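Local structure of rhamnogalacturonan endolyase YesW (Bacillus subtilis, 2ZUX) at residues E6-G11 and S24-G29; R537-M542 and Q575-M580; H543-R548 and H563-L568. The protein cleaves type I rhamnogalacturonan of plant cell walls by endo-type elimination, a calcium- or manganese-dependent reaction that releases oligosaccharides. All blocks are in the same frame, centred on the assembly; numbering follows the deposited sequence.

Interaction 1 (E6-G11 and S24-G29); sequences EALNRG and SWRFLG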
loop_
_atom_site.group_PDB
_atom_site.type_symbol
_atom_site.label_atom_id
_atom_site.label_comp_id
_atom_site.label_asym_id
_atom_site.label_seq_id
_atom_site.Cartn_x
_atom_site.Cartn_y
_atom_site.Cartn_z
ATOM N N GLU A 6 -8.297 4.662 12.273
ATOM C CA GLU A 6 -9.656 4.237 11.947
ATOM C C GLU A 6 -10.323 3.496 13.086
ATOM O O GLU A 6 -9.714 2.659 13.738
ATOM C CB GLU A 6 -9.649 3.362 10.692
ATOM C CG GLU A 6 -9.387 4.167 9.421
ATOM C CD GLU A 6 -8.622 3.409 8.344
ATOM O OE1 GLU A 6 -7.812 2.515 8.680
ATOM O OE2 GLU A 6 -8.814 3.745 7.154
ATOM N N ALA A 7 -11.595 3.808 13.306
ATOM C CA ALA A 7 -12.434 2.983 14.170
ATOM C C ALA A 7 -12.776 1.710 13.408
ATOM O O ALA A 7 -13.520 1.743 12.422
ATOM C CB ALA A 7 -13.695 3.743 14.580
ATOM N N LEU A 8 -12.195 0.597 13.839
ATOM C CA LEU A 8 -12.364 -0.680 13.161
ATOM C C LEU A 8 -13.253 -1.599 13.970
ATOM O O LEU A 8 -13.243 -1.562 15.209
ATOM C CB LEU A 8 -11.001 -1.340 12.900
ATOM C CG LEU A 8 -10.088 -0.626 11.888
ATOM C CD1 LEU A 8 -8.750 -1.342 11.764
ATOM C CD2 LEU A 8 -10.736 -0.465 10.506
ATOM N N ASN A 9 -14.035 -2.416 13.271
ATOM C CA ASN A 9 -14.815 -3.443 13.950
ATOM C C ASN A 9 -13.899 -4.620 14.310
ATOM O O ASN A 9 -12.680 -4.527 14.164
ATOM C CB ASN A 9 -16.081 -3.823 13.153
ATOM C CG ASN A 9 -15.800 -4.686 11.924
ATOM O OD1 ASN A 9 -14.674 -5.143 11.693
ATOM N ND2 ASN A 9 -16.847 -4.930 11.135
ATOM N N ARG A 10 -14.462 -5.724 14.780
ATOM C CA ARG A 10 -13.640 -6.820 15.274
ATOM C C ARG A 10 -12.864 -7.528 14.158
ATOM O O ARG A 10 -11.887 -8.234 14.426
ATOM C CB ARG A 10 -14.519 -7.798 16.064
ATOM C CG ARG A 10 -13.782 -8.907 16.811
ATOM C CD ARG A 10 -12.628 -8.379 17.655
ATOM N NE ARG A 10 -13.080 -7.520 18.745
ATOM C CZ ARG A 10 -12.278 -6.826 19.549
ATOM N NH1 ARG A 10 -10.959 -6.869 19.387
ATOM N NH2 ARG A 10 -12.794 -6.090 20.525
ATOM N N GLY A 11 -13.286 -7.328 12.911
ATOM C CA GLY A 11 -12.648 -7.983 11.769
ATOM C C GLY A 11 -12.763 -9.495 11.836
ATOM O O GLY A 11 -11.932 -10.217 11.293
ATOM N N SER A 24 -10.399 -16.074 13.159
ATOM C CA SER A 24 -9.435 -15.067 13.615
ATOM C C SER A 24 -10.059 -13.684 13.629
ATOM O O SER A 24 -11.088 -13.432 12.991
ATOM C CB SER A 24 -8.092 -15.114 12.854
ATOM O OG SER A 24 -8.121 -14.379 11.638
ATOM N N TRP A 25 -9.455 -12.798 14.414
ATOM C CA TRP A 25 -10.017 -11.475 14.636
ATOM C C TRP A 25 -8.931 -10.495 15.067
ATOM O O TRP A 25 -7.786 -10.891 15.321
ATOM C CB TRP A 25 -11.161 -11.525 15.670
ATOM C CG TRP A 25 -10.749 -12.001 17.047
ATOM C CD1 TRP A 25 -10.362 -11.223 18.104
ATOM C CD2 TRP A 25 -10.681 -13.362 17.504
ATOM N NE1 TRP A 25 -10.064 -12.016 19.196
ATOM C CE2 TRP A 25 -10.257 -13.329 18.855
ATOM C CE3 TRP A 25 -10.941 -14.603 16.906
ATOM C CZ2 TRP A 25 -10.074 -14.493 19.613
ATOM C CZ3 TRP A 25 -10.767 -15.763 17.664
ATOM C CH2 TRP A 25 -10.333 -15.696 19.001
ATOM N N ARG A 26 -9.299 -9.224 15.132
ATOM C CA ARG A 26 -8.351 -8.160 15.436
ATOM C C ARG A 26 -8.123 -7.975 16.917
ATOM O O ARG A 26 -9.054 -8.084 17.721
ATOM C CB ARG A 26 -8.858 -6.833 14.893
ATOM C CG ARG A 26 -8.966 -6.756 13.393
ATOM C CD ARG A 26 -9.748 -5.536 12.985
ATOM N NE ARG A 26 -9.671 -5.309 11.549
ATOM C CZ ARG A 26 -10.626 -4.754 10.807
ATOM N NH1 ARG A 26 -11.792 -4.400 11.334
ATOM N NH2 ARG A 26 -10.413 -4.571 9.509
ATOM N N PHE A 27 -6.874 -7.668 17.250
ATOM C CA PHE A 27 -6.518 -7.040 18.514
ATOM C C PHE A 27 -6.424 -5.555 18.169
ATOM O O PHE A 27 -5.545 -5.144 17.406
ATOM C CB PHE A 27 -5.184 -7.631 18.978
ATOM C CG PHE A 27 -4.679 -7.128 20.318
ATOM C CD1 PHE A 27 -5.539 -6.859 21.386
ATOM C CD2 PHE A 27 -3.308 -6.988 20.516
ATOM C CE1 PHE A 27 -5.023 -6.422 22.617
ATOM C CE2 PHE A 27 -2.788 -6.566 21.740
ATOM C CZ PHE A 27 -3.645 -6.284 22.787
ATOM N N LEU A 28 -7.361 -4.763 18.681
ATOM C CA LEU A 28 -7.501 -3.360 18.281
ATOM C C LEU A 28 -6.554 -2.452 19.044
ATOM O O LEU A 28 -6.272 -2.693 20.221
ATOM C CB LEU A 28 -8.950 -2.892 18.475
ATOM C CG LEU A 28 -10.001 -3.610 17.620
ATOM C CD1 LEU A 28 -11.398 -3.291 18.122
ATOM C CD2 LEU A 28 -9.874 -3.268 16.131
ATOM N N GLY A 29 -6.068 -1.408 18.372
ATOM C CA GLY A 29 -5.097 -0.468 18.945
ATOM C C GLY A 29 -5.584 0.258 20.182
ATOM O O GLY A 29 -4.789 0.859 20.908
#

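Interaction 2 (R537-M542 and Q575-M580); sequences RLYTLM and QPKPNM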
loop_
_atom_site.group_PDB
_atom_site.type_symbol
_atom_site.label_atom_id
_atom_site.label_comp_id
_atom_site.label_asym_id
_atom_site.label_seq_id
_atom_site.Cartn_x
_atom_site.Cartn_y
_atom_site.Cartn_z
ATOM N N ARG A 537 -0.112 -12.851 19.243
ATOM C CA ARG A 537 -1.082 -11.792 19.110
ATOM C C ARG A 537 -0.351 -10.473 18.877
ATOM O O ARG A 537 0.557 -10.118 19.634
ATOM C CB ARG A 537 -1.906 -11.697 20.393
ATOM C CG ARG A 537 -2.926 -10.596 20.363
ATOM C CD ARG A 537 -3.866 -10.721 21.542
ATOM N NE ARG A 537 -3.370 -10.088 22.762
ATOM C CZ ARG A 537 -4.096 -9.985 23.871
ATOM N NH1 ARG A 537 -5.318 -10.502 23.911
ATOM N NH2 ARG A 537 -3.601 -9.372 24.942
ATOM N N LEU A 538 -0.744 -9.748 17.837
ATOM C CA LEU A 538 -0.212 -8.403 17.620
ATOM C C LEU A 538 -1.355 -7.488 17.256
ATOM O O LEU A 538 -2.358 -7.944 16.711
ATOM C CB LEU A 538 0.839 -8.393 16.504
ATOM C CG LEU A 538 2.200 -8.991 16.843
ATOM C CD1 LEU A 538 2.283 -10.459 16.478
ATOM C CD2 LEU A 538 3.299 -8.213 16.144
ATOM N N TYR A 539 -1.220 -6.205 17.566
ATOM C CA TYR A 539 -2.223 -5.226 17.168
ATOM C C TYR A 539 -2.441 -5.278 15.668
ATOM O O TYR A 539 -1.494 -5.466 14.900
ATOM C CB TYR A 539 -1.800 -3.816 17.571
ATOM C CG TYR A 539 -1.895 -3.593 19.059
ATOM C CD1 TYR A 539 -3.133 -3.480 19.673
ATOM C CD2 TYR A 539 -0.749 -3.510 19.852
ATOM C CE1 TYR A 539 -3.237 -3.287 21.036
ATOM C CE2 TYR A 539 -0.849 -3.318 21.228
ATOM C CZ TYR A 539 -2.094 -3.208 21.807
ATOM O OH TYR A 539 -2.206 -3.015 23.168
ATOM N N THR A 540 -3.691 -5.109 15.245
ATOM C CA THR A 540 -3.975 -5.080 13.818
ATOM C C THR A 540 -3.006 -4.115 13.132
ATOM O O THR A 540 -2.734 -3.016 13.626
ATOM C CB THR A 540 -5.450 -4.742 13.507
ATOM O OG1 THR A 540 -5.628 -4.743 12.082
ATOM C CG2 THR A 540 -5.862 -3.376 14.051
ATOM N N LEU A 541 -2.457 -4.547 12.005
ATOM C CA LEU A 541 -1.392 -3.775 11.369
ATOM C C LEU A 541 -1.888 -2.431 10.841
ATOM O O LEU A 541 -1.112 -1.490 10.704
ATOM C CB LEU A 541 -0.710 -4.600 10.277
ATOM C CG LEU A 541 -0.182 -5.976 10.701
ATOM C CD1 LEU A 541 0.548 -6.641 9.536
ATOM C CD2 LEU A 541 0.725 -5.875 11.944
ATOM N N MET A 542 -3.193 -2.335 10.593
ATOM C CA MET A 542 -3.797 -1.093 10.136
ATOM C C MET A 542 -3.843 -0.034 11.237
ATOM O O MET A 542 -4.193 1.119 10.970
ATOM C CB MET A 542 -5.192 -1.359 9.569
ATOM C CG MET A 542 -5.159 -2.224 8.316
ATOM S SD MET A 542 -4.179 -1.582 6.944
ATOM C CE MET A 542 -5.459 -0.699 6.039
ATOM N N GLN A 575 5.538 -5.194 21.635
ATOM C CA GLN A 575 5.121 -3.908 21.076
ATOM C C GLN A 575 4.225 -3.126 22.039
ATOM O O GLN A 575 3.321 -3.699 22.661
ATOM C CB GLN A 575 4.430 -4.086 19.714
ATOM C CG GLN A 575 3.485 -5.286 19.642
ATOM C CD GLN A 575 2.289 -5.104 18.708
ATOM O OE1 GLN A 575 1.329 -5.861 18.793
ATOM N NE2 GLN A 575 2.342 -4.110 17.821
ATOM N N PRO A 576 4.487 -1.813 22.179
ATOM C CA PRO A 576 3.604 -0.951 22.948
ATOM C C PRO A 576 2.287 -0.713 22.213
ATOM O O PRO A 576 2.214 -0.869 20.986
ATOM C CB PRO A 576 4.392 0.358 23.044
ATOM C CG PRO A 576 5.249 0.365 21.834
ATOM C CD PRO A 576 5.632 -1.069 21.621
ATOM N N LYS A 577 1.261 -0.359 22.979
ATOM C CA LYS A 577 -0.038 0.018 22.447
ATOM C C LYS A 577 0.115 1.238 21.535
ATOM O O LYS A 577 0.828 2.185 21.882
ATOM C CB LYS A 577 -0.987 0.328 23.608
ATOM C CG LYS A 577 -2.435 0.561 23.226
ATOM C CD LYS A 577 -3.246 1.032 24.428
ATOM C CE LYS A 577 -4.577 1.637 24.011
ATOM N NZ LYS A 577 -4.418 2.768 23.039
ATOM N N PRO A 578 -0.526 1.207 20.350
ATOM C CA PRO A 578 -0.537 2.374 19.469
ATOM C C PRO A 578 -1.050 3.625 20.188
ATOM O O PRO A 578 -2.017 3.549 20.957
ATOM C CB PRO A 578 -1.515 1.967 18.361
ATOM C CG PRO A 578 -1.507 0.494 18.362
ATOM C CD PRO A 578 -1.263 0.070 19.771
ATOM N N ASN A 579 -0.384 4.753 19.953
ATOM C CA ASN A 579 -0.814 6.037 20.488
ATOM C C ASN A 579 -1.780 6.666 19.494
ATOM O O ASN A 579 -1.372 7.374 18.573
ATOM C CB ASN A 579 0.383 6.959 20.755
ATOM C CG ASN A 579 0.000 8.197 21.550
ATOM O OD1 ASN A 579 -1.099 8.286 22.096
ATOM N ND2 ASN A 579 0.916 9.161 21.618
ATOM N N MET A 580 -3.063 6.385 19.680
ATOM C CA MET A 580 -4.067 6.740 18.681
ATOM C C MET A 580 -5.395 7.154 19.290
ATOM O O MET A 580 -5.691 6.842 20.444
ATOM C CB MET A 580 -4.292 5.562 17.720
ATOM C CG MET A 580 -4.696 4.255 18.403
ATOM S SD MET A 580 -5.212 2.980 17.245
ATOM C CE MET A 580 -6.913 3.454 16.960
HETATM O O HOH W 1 1.330 -7.425 21.082
#

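Interaction 3 (H543-R548 and H563-L568); sequences HDPVYR and HTSFFL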
loop_
_atom_site.group_PDB
_atom_site.type_symbol
_atom_site.label_atom_id
_atom_site.label_comp_id
_atom_site.label_asym_id
_atom_site.label_seq_id
_atom_site.Cartn_x
_atom_site.Cartn_y
_atom_site.Cartn_z
ATOM N N HIS A 543 -3.504 -0.421 12.471
ATOM C CA HIS A 543 -3.351 0.543 13.565
ATOM C C HIS A 543 -1.886 0.903 13.837
ATOM O O HIS A 543 -1.581 1.612 14.802
ATOM C CB HIS A 543 -4.013 0.032 14.845
ATOM C CG HIS A 543 -5.501 0.181 14.876
ATOM N ND1 HIS A 543 -6.210 1.023 14.045
ATOM C CD2 HIS A 543 -6.410 -0.380 15.705
ATOM C CE1 HIS A 543 -7.498 0.947 14.342
ATOM N NE2 HIS A 543 -7.639 0.114 15.357
ATOM N N ASP A 544 -0.977 0.409 12.997
ATOM C CA ASP A 544 0.407 0.857 13.057
ATOM C C ASP A 544 0.586 2.075 12.154
ATOM O O ASP A 544 0.152 2.048 11.012
ATOM C CB ASP A 544 1.369 -0.238 12.614
ATOM C CG ASP A 544 2.805 0.228 12.657
ATOM O OD1 ASP A 544 3.348 0.338 13.778
ATOM O OD2 ASP A 544 3.381 0.526 11.588
ATOM N N PRO A 545 1.235 3.149 12.656
ATOM C CA PRO A 545 1.354 4.396 11.892
ATOM C C PRO A 545 2.157 4.358 10.594
ATOM O O PRO A 545 1.978 5.258 9.789
ATOM C CB PRO A 545 2.007 5.361 12.894
ATOM C CG PRO A 545 2.703 4.480 13.874
ATOM C CD PRO A 545 1.805 3.292 14.014
ATOM N N VAL A 546 3.047 3.382 10.402
ATOM C CA VAL A 546 3.803 3.255 9.145
ATOM C C VAL A 546 3.145 2.228 8.213
ATOM O O VAL A 546 3.068 2.442 6.988
ATOM C CB VAL A 546 5.298 2.901 9.414
ATOM C CG1 VAL A 546 6.029 2.537 8.132
ATOM C CG2 VAL A 546 5.985 4.070 10.086
ATOM N N TYR A 547 2.669 1.121 8.776
ATOM C CA TYR A 547 2.001 0.108 7.972
ATOM C C TYR A 547 0.754 0.679 7.302
ATOM O O TYR A 547 0.533 0.474 6.106
ATOM C CB TYR A 547 1.646 -1.111 8.824
ATOM C CG TYR A 547 1.099 -2.267 8.014
ATOM C CD1 TYR A 547 1.920 -3.308 7.610
ATOM C CD2 TYR A 547 -0.245 -2.304 7.660
ATOM C CE1 TYR A 547 1.415 -4.368 6.852
ATOM C CE2 TYR A 547 -0.762 -3.346 6.911
ATOM C CZ TYR A 547 0.066 -4.372 6.523
ATOM O OH TYR A 547 -0.483 -5.394 5.788
ATOM N N ARG A 548 -0.078 1.380 8.068
ATOM C CA ARG A 548 -1.327 1.912 7.512
ATOM C C ARG A 548 -1.043 2.839 6.340
ATOM O O ARG A 548 -1.757 2.843 5.330
ATOM C CB ARG A 548 -2.136 2.649 8.586
ATOM C CG ARG A 548 -3.427 3.309 8.081
ATOM C CD ARG A 548 -4.355 2.245 7.544
ATOM N NE ARG A 548 -5.575 2.735 6.888
ATOM C CZ ARG A 548 -5.693 2.976 5.582
ATOM N NH1 ARG A 548 -4.639 2.878 4.773
ATOM N NH2 ARG A 548 -6.867 3.363 5.091
ATOM N N HIS A 563 5.503 -2.020 5.504
ATOM C CA HIS A 563 6.335 -2.280 6.672
ATOM C C HIS A 563 5.714 -1.695 7.926
ATOM O O HIS A 563 4.914 -0.767 7.859
ATOM C CB HIS A 563 7.720 -1.676 6.453
ATOM C CG HIS A 563 8.579 -2.500 5.556
ATOM N ND1 HIS A 563 8.742 -2.245 4.211
ATOM C CD2 HIS A 563 9.296 -3.614 5.820
ATOM C CE1 HIS A 563 9.531 -3.170 3.689
ATOM N NE2 HIS A 563 9.880 -4.010 4.645
ATOM N N THR A 564 6.092 -2.243 9.074
ATOM C CA THR A 564 5.649 -1.712 10.362
ATOM C C THR A 564 6.649 -0.678 10.901
ATOM O O THR A 564 7.831 -0.665 10.524
ATOM C CB THR A 564 5.456 -2.853 11.382
ATOM O OG1 THR A 564 6.611 -3.691 11.372
ATOM C CG2 THR A 564 4.240 -3.687 11.026
ATOM N N SER A 565 6.168 0.185 11.792
ATOM C CA SER A 565 7.016 1.203 12.414
ATOM C C SER A 565 7.994 0.615 13.425
ATOM O O SER A 565 8.983 1.276 13.785
ATOM C CB SER A 565 6.152 2.252 13.113
ATOM O OG SER A 565 5.497 1.713 14.245
ATOM N N PHE A 566 7.689 -0.596 13.891
ATOM C CA PHE A 566 8.487 -1.311 14.876
ATOM C C PHE A 566 9.050 -2.568 14.217
ATOM O O PHE A 566 8.574 -2.995 13.153
ATOM C CB PHE A 566 7.621 -1.681 16.093
ATOM C CG PHE A 566 6.439 -2.539 15.745
ATOM C CD1 PHE A 566 6.528 -3.928 15.796
ATOM C CD2 PHE A 566 5.250 -1.961 15.310
ATOM C CE1 PHE A 566 5.447 -4.730 15.447
ATOM C CE2 PHE A 566 4.160 -2.763 14.956
ATOM C CZ PHE A 566 4.267 -4.146 15.018
ATOM N N PHE A 567 10.063 -3.164 14.838
ATOM C CA PHE A 567 10.603 -4.415 14.349
ATOM C C PHE A 567 9.657 -5.551 14.713
ATOM O O PHE A 567 9.475 -5.875 15.892
ATOM C CB PHE A 567 12.006 -4.694 14.898
ATOM C CG PHE A 567 12.504 -6.069 14.561
ATOM C CD1 PHE A 567 12.836 -6.391 13.247
ATOM C CD2 PHE A 567 12.619 -7.046 15.545
ATOM C CE1 PHE A 567 13.264 -7.667 12.914
ATOM C CE2 PHE A 567 13.061 -8.324 15.220
ATOM C CZ PHE A 567 13.389 -8.631 13.899
ATOM N N LEU A 568 9.033 -6.127 13.692
ATOM C CA LEU A 568 8.193 -7.304 13.836
ATOM C C LEU A 568 9.007 -8.454 13.275
ATOM O O LEU A 568 9.258 -8.524 12.077
ATOM C CB LEU A 568 6.885 -7.123 13.062
ATOM C CG LEU A 568 5.714 -8.059 13.385
ATOM C CD1 LEU A 568 4.461 -7.611 12.627
ATOM C CD2 LEU A 568 6.034 -9.519 13.070
HETATM O O HOH W 2 4.731 0.745 5.109
#

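Interaction 1 (E6-G11 and S24-G29)
R10 and R26 each reach the other's loop, an exchange in which all three hydrogen bonds between the loops end on backbone carbonyls. R26 N donates to R10 O at 2.9 Å, and R10 NH1 returns a bond to R26 O at 2.8 Å, the acceptor lying in the guanidinium plane. The R10 chain is bent at chi2 (50°), which sets CD 3.6 Å from R26 O, and NH1 makes the bond. R26, extended from CG to NE, sends NH1 to N9 O at 3.0 Å; N9 O lies in the guanidinium plane of R26, while NH1 stands above the carbonyl plane of N9. N9 OD1 accepts from G11 N at 2.9 Å, an Asx turn.

Apolar atoms cover the flat groups. L8 CD1 sits over the centre of the R26 guanidinium and G11 CA over its opposite face, while L28 CD1 lies over one face of R10, toward its rim. L8 CB meets L28 CD2 at 3.9 Å.

R26 NH1 also bonds to G126 O, and R10 NH2 forms a salt bridge with E31. The loops flank the hairpin of strands 13-17 and 20-24 in the N-terminal beta-sheet domain, where R10 touches F37 of strand 36-41 and W25 touches V39.

Interaction 2 (R537-M542 and Q575-M580)
Y539 and Q575 meet in a loop-to-loop contact, part polar and part CH-pi, between the segment that leads toward helix 547-553 and the one that runs on to the last strand, 580-581. It illustrates how an amide oxygen can hold the backbone of an aromatic residue while a proline covers one face of its ring. Q575 OE1 accepts from Y539 N at 2.8 Å, in the plane of the amide and on a lone pair, with an N-H...O angle of 161°. Q575 OE1 also accepts a hydrogen bond from a water 2.8 Å away, which donates to R537 O at 3.2 Å as well.

Over one face of the Y539 ring lies P578 CD, 3.6 Å from the ring centroid and 11° off the normal, a CH-pi contact. K577 passes the phenol end, its CG 3.6 Å from Y539 OH; that hydroxyl is hydrogen-bonded to E31 O, and K577 NZ to G29 O. The ring also stacks with F27 of the N-terminal domain.

Backbone N-H and water thus both satisfy Q575 OE1, which would restrain the amide's rotation, while the C-H of P578 CD, next to the ring nitrogen and so slightly positive, probably suits the phenol face.

Interaction 3 (H543-R548 and H563-L568)
H563 O lies close against the start of helix 547-553, 3.0 Å from Y547 CA and 3.4 Å from Y547 CB. A water accepts from H563 N and donates to V546 O, bridging the two backbones. T564 comes next, its CA 3.4 Å from D544 OD2 and its CG2 near Y547 CD1; its hydroxyl reaches forward along its own segment, T564 OG1 donating to F566 O.

S565 makes the main bonds. S565 OG donates to D544 OD1 at 2.6 Å, on the syn lone pair, and S565 N donates to D544 OD2 at 2.8 Å from the syn side, 27° out of the carboxylate plane. S565 OG, between the backbone N and the carbonyl carbon (chi1 69°), can therefore bond to the same carboxylate as its own N-H. S565 CB also packs against V546 CG2 at 3.5 Å. F566 then brings a ring edge to D544 OD1, CD2 lying 3.4 Å from it, with ring and carboxylate planes 79° apart.

D544 is a worked case of one carboxylate serving both a loop and a helix start: its OD2 also caps the helix, accepting from V546 N above the carboxylate plane and from Y547 N on its anti lone pair. With three N-H groups on OD2 and a hydroxyl on OD1, this buried carboxylate has its rotation fixed, and such donors, with the helix start, would be expected to stabilise its charge.

How the interactions relate
Along the chain, interaction 1 closes before interaction 2 opens, and interaction 3 is nested inside the loop that interaction 2 closes. Interactions 2 and 3 have centres about 8 Å apart and both belong to the C-terminal family 11 region, around helix 547-553; interaction 1, in the N-terminal beta-sheet domain, has its centre about 10 Å from that of interaction 2 and 15 Å from that of interaction 3. Contacts between them cross the domain boundary: F27 O lies 2.8 Å from T540 N, probably a hydrogen bond, and E6 OE2 forms a salt bridge with R548 NH2 at 2.9 Å. Together they illustrate how loops far apart in sequence join a beta-sheet domain to a propeller.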